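Bd3459 (Bdellovibrio bacteriovorus, PDB 5CEC) probably acts as a serine-type peptidoglycan endopeptidase of the S13 family during predation, and binds the ankyrin-repeat immunity protein Bd3460. Local coordinates at residues 64-69 against 381-386; 331-334 against 340-343; 352-357 against 408-413; 363-368 against 400-405. The protein carries 1 engineered substitution. All blocks are in the same frame, centred on the assembly; numbering follows the deposited sequence.

Overall arrangement
The four contacts show how one antiparallel sheet can organise contacts spread widely along a chain. Contact 2 joins contact 3 through strands 333-334 and 354-361, where Ala356 N lies 2.8 Å from Ala333 O. Contact 3 joins contact 4 where Lys357 N is 2.9 Å from Met368 O. Contact 4 joins contact 1 where Val382 N is 2.8 Å from Leu367 O. Contacts 3 and 4 also share helix 394-411, their centres about 13 Å apart, while contacts 1 and 2 lie about 20 Å apart between centres without touching. The probable catalytic SxxK motif, Ser70 to Lys73, begins directly after segment 64-69, and Lys357 forms a salt bridge with a bound sulfate, probably from crystallisation.

Contact 1 of 4, residues 64-69 against 381-386; sequences DKFPLA and AVLMHT
Leu383 reaches from its strand toward both Phe66 and Leu68, and its two methyls divide the work. Leu383 CD1 lies 4.1 Å from Phe66 CD2 and 4.2 Å from Phe66 CB, meeting the ring at a slant that is neither a face contact nor an edge contact. CD2 turns to the other neighbour, with Leu383 CD2 4.3 Å from Leu68 CD2. The leucine's first torsion (chi1 -52°) sets CG beside the backbone N and anti to the carbonyl carbon, and from there the two methyls diverge to the two neighbours. Leu68 answers differently: its CB starts away from strand 381-385, yet its branched end swings back far enough for CD2 to take part. No direct hydrogen bond links the segments. A single water instead bridges their backbones, giving one proton to Pro67 O at 3.0 Å and the other to Met384 O at 3.1 Å, and so links the two backbones beside the apolar cluster.

In the second shell, Leu383 also packs on Cys307, which is disulfide-bonded to Cys45, while Phe66 leans on Asn42 and Leu68 on Met310. Backbone bonds hold the partners in place, Phe66 with Ala305 and Leu383 with Asn42, and Leu68 O accepts a bond from Thr366 OG1. The contact thus joins a small three-stranded sheet to the large antiparallel one just ahead of Ser70 and helix 72-84, an arrangement consistent with the approach to the probable SxxK serine in the fold of penicillin-binding proteins and serine beta-lactamases.

Contact 2 of 4, residues 331-334 against 340-343; sequences VMAV and ASTV
The methyl of Ala333 and one methyl of Val343 are pressed together more closely than ordinary van der Waals contact, with Ala333 CB only 3.5 Å from Val343 CG2. The same Val343 CG2 also meets the backbone of the next residue, 3.8 Å from Val334 C, so one branch of the valine fits against two consecutive residues. It gets there because chi1 of -65° sets CG1 beside the N and thereby CG2 between the backbone N and the carbonyl carbon. Ser341 closes in on the alanine from its own side of the turn: its CB is 3.8 Å from Ala333 CB, and Ser341 OG is 3.7 Å from that same methyl. The serine hydroxyl has its polar partners on the turn: Asp338 O, and Val343 N, which donates to Ser341 OG over 3.1 Å with an N-H...O angle of 146°, forming an ST turn. The hydroxyl is thus gripped by two backbone groups while its CB rests against Ala333.

Further bonds hold the turn. Val334 N bonds to Asp338 OD2, Val343 pairs through its backbone with Ala336, and a hydrogen bond between Thr342 OG1 and Thr358 OG1 ties the turn to strand 354-361. Side chains of Ala333 and Ser341 both rest on Asn249 of helix 240-250. The turn follows the outermost strand of the main sheet, 333-334, beside strand 354-361, whose Lys357, Thr358 and Gly359 match the KTG motif that borders the active-site cleft in penicillin-recognising enzymes.

Contact 3 of 4, residues 352-357 against 408-413; sequences GSTTAK and QLINQN
Ile410 points its long branch at the hydroxyls of Ser353 and Thr354, a meeting of the C-terminal end of helix 394-411 with the main antiparallel sheet of the penicillin-binding-protein-like fold. The isoleucine CG1 stands beside its backbone N (chi1 -70°) and the branch then runs nearly straight, so that the terminal CD1 alone makes the crossing. It faces both oxygens from one side, Ile410 CD1 being 3.8 Å from Thr354 OG1 and 3.9 Å from Ser353 OG. The threonine and isoleucine side chains approach at a slant. With only a methyl arriving from the helix, the contact is small and purely van der Waals; the hydroxyls find polar partners along their own chain. Ser353 OG bonds to Val349 O, and Thr354 OG1 makes a weak bond to Met350 O. Apolar padding comes from Val371, which touches both Thr354 and Ile410, and from Phe380, which touches Thr354 and Leu409.

Farther along the strand, Lys357 forms a salt bridge with a bound sulfate and a weak hydrogen bond to Ser251, consistent with the lysine of a KTG motif. The outer side of the helix serves recognition instead: Asn411 ND2 bonds to Arg173 O of the Bd3460 chain, and Gln408 NE2 to Ala207 O of the same chain. Just beyond, Asn413 N donates to Ile410 O at 3.0 Å. The Asn413 side chain folds back as well, its ND2 donating to Leu409 O at 2.9 Å along an almost straight path of 170°, with the acceptor lying in the amide plane.

Contact 4 of 4, residues 363-368 against 400-405; sequences KAKTLM and QQIKNK
Strand 364-368 and helix 400-405 run in roughly the same direction, their axes 9.1 Å apart at closest approach and crossing at -28°; Leu367 and Ile402 have the nearest alpha carbons, at 7.4 Å. Ile402 fills the interval with two separate branches. Ile402 CG2 is held against Leu367, 3.7 Å from both Leu367 CB and Leu367 CD2, while Ile402 CD1 slides over the strand backbone to 3.5 Å from Lys365 O. Ile402 CD1 also lies 3.8 Å from Lys365 CG, the side chains of Lys365 and Ile402 meeting at about a right angle.

This is the packing of the C-terminal helix on the central antiparallel sheet, as in penicillin-binding proteins and serine beta-lactamases. Toward Ile402, Lys365 offers the first carbons of its side chain and its carbonyl; the chain also touches Trp395 and Ala398. Its CG stands anti to the backbone N (chi1 -166°) and the chain bends twice further out, carrying NZ to hydrogen bonds with Ser360 OG and Gly359 O, and its side chain comes within about 4 Å of a bound sulfate at the nearest atoms.

The other side of the helix faces the immunity protein: Lys403 NZ forms a salt bridge with Asp107 of the Bd3460 chain, and Gln400 OE1 bonds to Asn141 of that chain. Gln400 is steadied in turn by its own helix, its NE2 donating to Asn404 OD1 at 3.0 Å from above the carbonyl plane of the asparagine.

Contact 1 of 4, residues 64-69 against 381-386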
loop_
_atom_site.group_PDB
_atom_site.type_symbol
_atom_site.label_atom_id
_atom_site.label_comp_id
_atom_site.label_asym_id
_atom_site.label_seq_id
_atom_site.Cartn_x
_atom_site.Cartn_y
_atom_site.Cartn_z
ATOM N N ASP A 64 20.081 9.169 -13.267
ATOM C CA ASP A 64 20.447 9.815 -11.997
ATOM C C ASP A 64 19.675 9.174 -10.842
ATOM O O ASP A 64 18.477 8.833 -10.989
ATOM C CB ASP A 64 20.090 11.297 -12.043
ATOM C CG ASP A 64 20.882 12.066 -13.070
ATOM O OD1 ASP A 64 21.954 11.594 -13.453
ATOM O OD2 ASP A 64 20.426 13.134 -13.477
ATOM N N LYS A 65 20.332 9.005 -9.688
ATOM C CA LYS A 65 19.645 8.400 -8.533
ATOM C C LYS A 65 18.697 9.394 -7.863
ATOM O O LYS A 65 19.074 10.547 -7.641
ATOM C CB LYS A 65 20.599 7.870 -7.459
ATOM C CG LYS A 65 21.437 6.676 -7.904
ATOM C CD LYS A 65 22.137 6.023 -6.705
ATOM C CE LYS A 65 23.274 6.846 -6.151
ATOM N NZ LYS A 65 23.820 6.317 -4.868
ATOM N N PHE A 66 17.488 8.921 -7.512
ATOM C CA PHE A 66 16.509 9.701 -6.732
ATOM C C PHE A 66 15.888 8.819 -5.661
ATOM O O PHE A 66 15.903 7.582 -5.790
ATOM C CB PHE A 66 15.404 10.260 -7.617
ATOM C CG PHE A 66 15.893 11.217 -8.650
ATOM C CD1 PHE A 66 16.341 12.478 -8.264
ATOM C CD2 PHE A 66 15.994 10.840 -9.986
ATOM C CE1 PHE A 66 16.796 13.370 -9.194
ATOM C CE2 PHE A 66 16.454 11.737 -10.918
ATOM C CZ PHE A 66 16.867 12.991 -10.527
ATOM N N PRO A 67 15.316 9.431 -4.615
ATOM C CA PRO A 67 14.596 8.636 -3.620
ATOM C C PRO A 67 13.422 7.875 -4.229
ATOM O O PRO A 67 12.682 8.443 -5.027
ATOM C CB PRO A 67 14.114 9.670 -2.622
ATOM C CG PRO A 67 14.994 10.852 -2.797
ATOM C CD PRO A 67 15.346 10.863 -4.258
ATOM N N LEU A 68 13.313 6.608 -3.870
ATOM C CA LEU A 68 12.280 5.738 -4.424
ATOM C C LEU A 68 11.024 5.648 -3.583
ATOM O O LEU A 68 9.951 5.288 -4.086
ATOM C CB LEU A 68 12.841 4.330 -4.565
ATOM C CG LEU A 68 14.092 4.150 -5.428
ATOM C CD1 LEU A 68 14.472 2.682 -5.489
ATOM C CD2 LEU A 68 13.824 4.688 -6.829
ATOM N N ALA A 69 11.172 5.850 -2.286
ATOM C CA ALA A 69 10.085 5.519 -1.352
ATOM C C ALA A 69 9.651 4.065 -1.576
ATOM O O ALA A 69 10.495 3.216 -1.897
ATOM C CB ALA A 69 8.918 6.513 -1.463
ATOM N N ALA A 381 8.177 4.220 -15.082
ATOM C CA ALA A 381 8.490 4.708 -13.738
ATOM C C ALA A 381 8.472 6.215 -13.738
ATOM O O ALA A 381 8.976 6.854 -14.677
ATOM C CB ALA A 381 9.796 4.178 -13.210
ATOM N N VAL A 382 7.841 6.776 -12.705
ATOM C CA VAL A 382 7.762 8.236 -12.534
ATOM C C VAL A 382 8.280 8.591 -11.153
ATOM O O VAL A 382 7.754 8.087 -10.152
ATOM C CB VAL A 382 6.313 8.778 -12.668
ATOM C CG1 VAL A 382 6.311 10.297 -12.711
ATOM C CG2 VAL A 382 5.606 8.204 -13.882
ATOM N N LEU A 383 9.321 9.431 -11.127
ATOM C CA LEU A 383 9.978 9.826 -9.890
ATOM C C LEU A 383 9.769 11.326 -9.750
ATOM O O LEU A 383 10.348 12.096 -10.508
ATOM C CB LEU A 383 11.459 9.469 -9.900
ATOM C CG LEU A 383 11.782 8.012 -10.238
ATOM C CD1 LEU A 383 13.290 7.817 -10.282
ATOM C CD2 LEU A 383 11.159 7.043 -9.278
ATOM N N MET A 384 8.904 11.747 -8.817
ATOM C CA MET A 384 8.662 13.180 -8.556
ATOM C C MET A 384 9.414 13.600 -7.331
ATOM O O MET A 384 9.604 12.827 -6.403
ATOM C CB MET A 384 7.196 13.490 -8.316
ATOM C CG MET A 384 6.239 13.079 -9.411
ATOM S SD MET A 384 6.422 14.005 -10.947
ATOM C CE MET A 384 5.983 15.644 -10.425
ATOM N N HIS A 385 9.778 14.871 -7.357
ATOM C CA HIS A 385 10.260 15.591 -6.207
ATOM C C HIS A 385 9.104 16.290 -5.474
ATOM O O HIS A 385 8.235 16.873 -6.098
ATOM C CB HIS A 385 11.266 16.652 -6.662
ATOM C CG HIS A 385 11.600 17.581 -5.577
ATOM N ND1 HIS A 385 12.489 17.248 -4.588
ATOM C CD2 HIS A 385 11.028 18.755 -5.211
ATOM C CE1 HIS A 385 12.471 18.205 -3.663
ATOM N NE2 HIS A 385 11.593 19.116 -4.026
ATOM N N THR A 386 9.120 16.199 -4.141
ATOM C CA THR A 386 8.218 16.928 -3.253
ATOM C C THR A 386 9.008 17.550 -2.131
ATOM O O THR A 386 10.169 17.173 -1.901
ATOM C CB THR A 386 7.131 16.005 -2.651
ATOM O OG1 THR A 386 7.710 14.883 -1.988
ATOM C CG2 THR A 386 6.221 15.432 -3.738
HETATM O O HOH W 1 11.937 10.835 -6.745
#

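Contact 2 of 4, residues 331-334 against 340-343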
loop_
_atom_site.group_PDB
_atom_site.type_symbol
_atom_site.label_atom_id
_atom_site.label_comp_id
_atom_site.label_asym_id
_atom_site.label_seq_id
_atom_site.Cartn_x
_atom_site.Cartn_y
_atom_site.Cartn_z
ATOM N N VAL A 331 1.626 -10.212 -8.258
ATOM C CA VAL A 331 2.408 -9.712 -7.136
ATOM C C VAL A 331 2.307 -8.203 -6.879
ATOM O O VAL A 331 2.811 -7.741 -5.866
ATOM C CB VAL A 331 3.901 -10.101 -7.240
ATOM C CG1 VAL A 331 4.061 -11.621 -7.301
ATOM C CG2 VAL A 331 4.580 -9.421 -8.416
ATOM N N MET A 332 1.658 -7.469 -7.766
ATOM C CA MET A 332 1.523 -6.007 -7.677
ATOM C C MET A 332 0.089 -5.611 -7.941
ATOM O O MET A 332 -0.690 -6.382 -8.523
ATOM C CB MET A 332 2.395 -5.273 -8.701
ATOM C CG MET A 332 3.858 -5.286 -8.353
ATOM S SD MET A 332 4.926 -4.748 -9.700
ATOM C CE MET A 332 4.395 -3.050 -9.798
ATOM N N ALA A 333 -0.296 -4.450 -7.402
ATOM C CA ALA A 333 -1.691 -4.021 -7.379
ATOM C C ALA A 333 -2.147 -3.536 -8.748
ATOM O O ALA A 333 -1.381 -2.926 -9.495
ATOM C CB ALA A 333 -1.853 -2.911 -6.375
ATOM N N VAL A 334 -3.419 -3.751 -9.038
ATOM C CA VAL A 334 -4.060 -3.359 -10.289
ATOM C C VAL A 334 -4.998 -2.181 -10.021
ATOM O O VAL A 334 -5.915 -2.244 -9.167
ATOM C CB VAL A 334 -4.823 -4.527 -10.932
ATOM C CG1 VAL A 334 -5.465 -4.085 -12.231
ATOM C CG2 VAL A 334 -3.872 -5.687 -11.178
ATOM N N ALA A 340 -8.556 -2.901 -2.159
ATOM C CA ALA A 340 -7.813 -2.930 -0.893
ATOM C C ALA A 340 -6.330 -2.753 -1.185
ATOM O O ALA A 340 -5.433 -3.546 -0.719
ATOM C CB ALA A 340 -8.073 -4.202 -0.098
ATOM N N SER A 341 -6.083 -1.712 -1.988
ATOM C CA SER A 341 -4.715 -1.329 -2.326
ATOM C C SER A 341 -4.584 0.169 -2.450
ATOM O O SER A 341 -5.545 0.910 -2.598
ATOM C CB SER A 341 -4.243 -1.982 -3.633
ATOM O OG SER A 341 -4.711 -1.267 -4.751
ATOM N N THR A 342 -3.329 0.609 -2.499
ATOM C CA THR A 342 -3.060 2.053 -2.643
ATOM C C THR A 342 -3.416 2.593 -4.031
ATOM O O THR A 342 -3.393 3.806 -4.247
ATOM C CB THR A 342 -1.607 2.398 -2.338
ATOM O OG1 THR A 342 -0.753 1.811 -3.328
ATOM C CG2 THR A 342 -1.174 1.950 -0.951
ATOM N N VAL A 343 -3.734 1.703 -4.986
ATOM C CA VAL A 343 -4.188 2.120 -6.317
ATOM C C VAL A 343 -5.661 1.798 -6.575
ATOM O O VAL A 343 -6.120 1.838 -7.707
ATOM C CB VAL A 343 -3.293 1.589 -7.444
ATOM C CG1 VAL A 343 -1.911 2.204 -7.305
ATOM C CG2 VAL A 343 -3.274 0.061 -7.499
#

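Contact 3 of 4, residues 352-357 against 408-413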
loop_
_atom_site.group_PDB
_atom_site.type_symbol
_atom_site.label_atom_id
_atom_site.label_comp_id
_atom_site.label_asym_id
_atom_site.label_seq_id
_atom_site.Cartn_x
_atom_site.Cartn_y
_atom_site.Cartn_z
ATOM N N GLY A 352 -8.102 -0.660 -14.484
ATOM C CA GLY A 352 -8.131 -1.967 -15.115
ATOM C C GLY A 352 -7.018 -2.272 -16.090
ATOM O O GLY A 352 -6.951 -3.391 -16.596
ATOM N N SER A 353 -6.204 -1.266 -16.438
ATOM C CA SER A 353 -5.126 -1.431 -17.422
ATOM C C SER A 353 -3.740 -1.407 -16.802
ATOM O O SER A 353 -2.776 -1.794 -17.445
ATOM C CB SER A 353 -5.178 -0.287 -18.432
ATOM O OG SER A 353 -4.847 0.951 -17.827
ATOM N N THR A 354 -3.628 -0.888 -15.586
ATOM C CA THR A 354 -2.351 -0.477 -15.011
ATOM C C THR A 354 -2.075 -1.292 -13.757
ATOM O O THR A 354 -2.927 -1.398 -12.884
ATOM C CB THR A 354 -2.395 1.013 -14.718
ATOM O OG1 THR A 354 -2.609 1.691 -15.953
ATOM C CG2 THR A 354 -1.105 1.515 -14.102
ATOM N N THR A 355 -0.868 -1.851 -13.700
ATOM C CA THR A 355 -0.389 -2.629 -12.556
ATOM C C THR A 355 0.726 -1.799 -11.977
ATOM O O THR A 355 1.702 -1.540 -12.689
ATOM C CB THR A 355 0.106 -4.018 -12.979
ATOM O OG1 THR A 355 -0.917 -4.673 -13.755
ATOM C CG2 THR A 355 0.454 -4.871 -11.824
ATOM N N ALA A 356 0.642 -1.376 -10.730
ATOM C CA ALA A 356 1.583 -0.342 -10.259
ATOM C C ALA A 356 1.773 -0.359 -8.749
ATOM O O ALA A 356 0.888 -0.802 -7.995
ATOM C CB ALA A 356 1.145 1.039 -10.697
ATOM N N LYS A 357 2.925 0.164 -8.337
ATOM C CA LYS A 357 3.298 0.351 -6.958
ATOM C C LYS A 357 3.561 1.839 -6.748
ATOM O O LYS A 357 4.258 2.471 -7.503
ATOM C CB LYS A 357 4.579 -0.440 -6.632
ATOM C CG LYS A 357 5.064 -0.291 -5.175
ATOM C CD LYS A 357 4.200 -1.088 -4.200
ATOM C CE LYS A 357 4.391 -0.618 -2.764
ATOM N NZ LYS A 357 3.691 0.681 -2.498
ATOM N N GLN A 408 -1.252 10.066 -19.983
ATOM C CA GLN A 408 -0.742 10.581 -21.267
ATOM C C GLN A 408 -0.000 9.474 -22.007
ATOM O O GLN A 408 -0.178 9.320 -23.230
ATOM C CB GLN A 408 0.170 11.792 -21.033
ATOM C CG GLN A 408 0.648 12.494 -22.299
ATOM C CD GLN A 408 -0.501 13.057 -23.133
ATOM O OE1 GLN A 408 -1.460 13.619 -22.615
ATOM N NE2 GLN A 408 -0.404 12.896 -24.432
ATOM N N LEU A 409 0.837 8.722 -21.284
ATOM C CA LEU A 409 1.548 7.596 -21.888
ATOM C C LEU A 409 0.595 6.570 -22.507
ATOM O O LEU A 409 0.811 6.066 -23.627
ATOM C CB LEU A 409 2.499 6.945 -20.864
ATOM C CG LEU A 409 3.259 5.703 -21.329
ATOM C CD1 LEU A 409 4.219 6.025 -22.476
ATOM C CD2 LEU A 409 4.022 5.099 -20.166
ATOM N N ILE A 410 -0.481 6.285 -21.795
ATOM C CA ILE A 410 -1.504 5.383 -22.317
ATOM C C ILE A 410 -2.190 5.960 -23.575
ATOM O O ILE A 410 -2.360 5.237 -24.566
ATOM C CB ILE A 410 -2.553 5.054 -21.204
ATOM C CG1 ILE A 410 -1.918 4.167 -20.138
ATOM C CG2 ILE A 410 -3.763 4.343 -21.813
ATOM C CD1 ILE A 410 -2.735 4.070 -18.874
ATOM N N ASN A 411 -2.545 7.247 -23.529
ATOM C CA ASN A 411 -3.175 7.960 -24.649
ATOM C C ASN A 411 -2.334 7.807 -25.905
ATOM O O ASN A 411 -2.858 7.566 -27.005
ATOM C CB ASN A 411 -3.280 9.504 -24.396
ATOM C CG ASN A 411 -4.338 9.911 -23.383
ATOM O OD1 ASN A 411 -5.232 9.137 -23.013
ATOM N ND2 ASN A 411 -4.236 11.194 -22.920
ATOM N N GLN A 412 -1.018 7.958 -25.739
ATOM C CA GLN A 412 -0.077 7.936 -26.857
ATOM C C GLN A 412 0.214 6.547 -27.391
ATOM O O GLN A 412 0.871 6.405 -28.432
ATOM C CB GLN A 412 1.212 8.638 -26.462
ATOM C CG GLN A 412 0.974 10.118 -26.286
ATOM C CD GLN A 412 2.161 10.850 -25.718
ATOM O OE1 GLN A 412 3.041 10.254 -25.100
ATOM N NE2 GLN A 412 2.195 12.148 -25.922
ATOM N N ASN A 413 -0.343 5.527 -26.733
ATOM C CA ASN A 413 -0.235 4.136 -27.210
ATOM C C ASN A 413 -1.615 3.519 -27.503
ATOM O O ASN A 413 -1.826 2.305 -27.312
ATOM C CB ASN A 413 0.543 3.352 -26.146
ATOM C CG ASN A 413 2.014 3.640 -26.227
ATOM O OD1 ASN A 413 2.691 3.078 -27.070
ATOM N ND2 ASN A 413 2.506 4.552 -25.404
#

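Contact 4 of 4, residues 363-368 against 400-405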
loop_
_atom_site.group_PDB
_atom_site.type_symbol
_atom_site.label_atom_id
_atom_site.label_comp_id
_atom_site.label_asym_id
_atom_site.label_seq_id
_atom_site.Cartn_x
_atom_site.Cartn_y
_atom_site.Cartn_z
ATOM N N LYS A 363 10.707 13.768 0.436
ATOM C CA LYS A 363 11.207 14.366 -0.798
ATOM C C LYS A 363 10.795 13.702 -2.079
ATOM O O LYS A 363 11.294 14.082 -3.150
ATOM C CB LYS A 363 12.722 14.521 -0.753
ATOM C CG LYS A 363 13.236 15.351 0.394
ATOM C CD LYS A 363 12.686 16.774 0.334
ATOM C CE LYS A 363 13.418 17.740 1.248
ATOM N NZ LYS A 363 12.768 19.095 1.229
ATOM N N ALA A 364 9.856 12.754 -2.023
ATOM C CA ALA A 364 9.475 12.086 -3.276
ATOM C C ALA A 364 8.085 11.513 -3.272
ATOM O O ALA A 364 7.607 11.025 -2.255
ATOM C CB ALA A 364 10.449 10.953 -3.635
ATOM N N LYS A 365 7.474 11.539 -4.454
ATOM C CA LYS A 365 6.242 10.804 -4.737
ATOM C C LYS A 365 6.555 9.998 -5.987
ATOM O O LYS A 365 7.079 10.559 -6.972
ATOM C CB LYS A 365 5.053 11.743 -4.975
ATOM C CG LYS A 365 3.708 11.038 -4.925
ATOM C CD LYS A 365 3.243 10.848 -3.471
ATOM C CE LYS A 365 1.925 10.083 -3.372
ATOM N NZ LYS A 365 2.191 8.653 -3.692
ATOM N N THR A 366 6.294 8.694 -5.943
ATOM C CA THR A 366 6.759 7.840 -7.021
ATOM C C THR A 366 5.679 6.835 -7.425
ATOM O O THR A 366 4.754 6.513 -6.677
ATOM C CB THR A 366 8.035 7.118 -6.570
ATOM O OG1 THR A 366 7.744 6.293 -5.446
ATOM C CG2 THR A 366 9.147 8.083 -6.237
ATOM N N LEU A 367 5.856 6.280 -8.622
ATOM C CA LEU A 367 4.983 5.226 -9.175
ATOM C C LEU A 367 5.773 4.441 -10.192
ATOM O O LEU A 367 6.473 5.054 -11.009
ATOM C CB LEU A 367 3.738 5.828 -9.836
ATOM C CG LEU A 367 2.590 4.892 -10.119
ATOM C CD1 LEU A 367 1.882 4.478 -8.843
ATOM C CD2 LEU A 367 1.625 5.513 -11.081
ATOM N N MET A 368 5.622 3.126 -10.208
ATOM C CA MET A 368 6.208 2.329 -11.278
ATOM C C MET A 368 5.307 1.137 -11.552
ATOM O O MET A 368 4.598 0.650 -10.659
ATOM C CB MET A 368 7.634 1.897 -10.954
ATOM C CG MET A 368 7.764 0.829 -9.892
ATOM S SD MET A 368 9.458 0.444 -9.379
ATOM C CE MET A 368 9.931 -0.662 -10.668
ATOM N N GLN A 400 -1.541 13.468 -8.445
ATOM C CA GLN A 400 -2.344 13.677 -9.638
ATOM C C GLN A 400 -1.467 14.007 -10.844
ATOM O O GLN A 400 -1.781 13.586 -11.966
ATOM C CB GLN A 400 -3.450 14.700 -9.446
ATOM C CG GLN A 400 -4.483 14.701 -10.597
ATOM C CD GLN A 400 -5.234 13.403 -10.712
ATOM O OE1 GLN A 400 -5.856 12.942 -9.767
ATOM N NE2 GLN A 400 -5.240 12.820 -11.910
ATOM N N GLN A 401 -0.361 14.708 -10.647
ATOM C CA GLN A 401 0.567 14.922 -11.759
ATOM C C GLN A 401 1.110 13.607 -12.303
ATOM O O GLN A 401 1.202 13.445 -13.525
ATOM C CB GLN A 401 1.699 15.865 -11.377
ATOM C CG GLN A 401 1.279 17.312 -11.237
ATOM C CD GLN A 401 2.440 18.236 -10.948
ATOM O OE1 GLN A 401 3.597 17.911 -11.212
ATOM N NE2 GLN A 401 2.132 19.425 -10.460
ATOM N N ILE A 402 1.461 12.671 -11.420
ATOM C CA ILE A 402 1.910 11.361 -11.846
ATOM C C ILE A 402 0.814 10.652 -12.629
ATOM O O ILE A 402 1.056 10.120 -13.697
ATOM C CB ILE A 402 2.359 10.498 -10.651
ATOM C CG1 ILE A 402 3.626 11.081 -9.993
ATOM C CG2 ILE A 402 2.588 9.059 -11.102
ATOM C CD1 ILE A 402 3.971 10.445 -8.683
ATOM N N LYS A 403 -0.404 10.634 -12.094
ATOM C CA LYS A 403 -1.504 9.960 -12.770
ATOM C C LYS A 403 -1.720 10.516 -14.163
ATOM O O LYS A 403 -1.925 9.763 -15.121
ATOM C CB LYS A 403 -2.790 10.135 -11.954
ATOM C CG LYS A 403 -2.777 9.392 -10.649
ATOM C CD LYS A 403 -4.061 9.609 -9.854
ATOM C CE LYS A 403 -4.057 8.851 -8.538
ATOM N NZ LYS A 403 -5.288 9.089 -7.762
ATOM N N ASN A 404 -1.636 11.828 -14.292
ATOM C CA ASN A 404 -1.801 12.463 -15.608
ATOM C C ASN A 404 -0.686 12.093 -16.552
ATOM O O ASN A 404 -0.954 11.886 -17.736
ATOM C CB ASN A 404 -1.977 13.978 -15.472
ATOM C CG ASN A 404 -3.301 14.371 -14.769
ATOM O OD1 ASN A 404 -4.190 13.551 -14.570
ATOM N ND2 ASN A 404 -3.434 15.610 -14.442
ATOM N N LYS A 405 0.539 11.987 -16.049
ATOM C CA LYS A 405 1.669 11.577 -16.923
ATOM C C LYS A 405 1.506 10.124 -17.402
ATOM O O LYS A 405 1.765 9.791 -18.579
ATOM C CB LYS A 405 3.008 11.739 -16.192
ATOM C CG LYS A 405 3.446 13.191 -16.018
ATOM C CD LYS A 405 4.687 13.290 -15.169
ATOM C CE LYS A 405 5.055 14.702 -14.817
ATOM N NZ LYS A 405 5.381 15.483 -16.052
#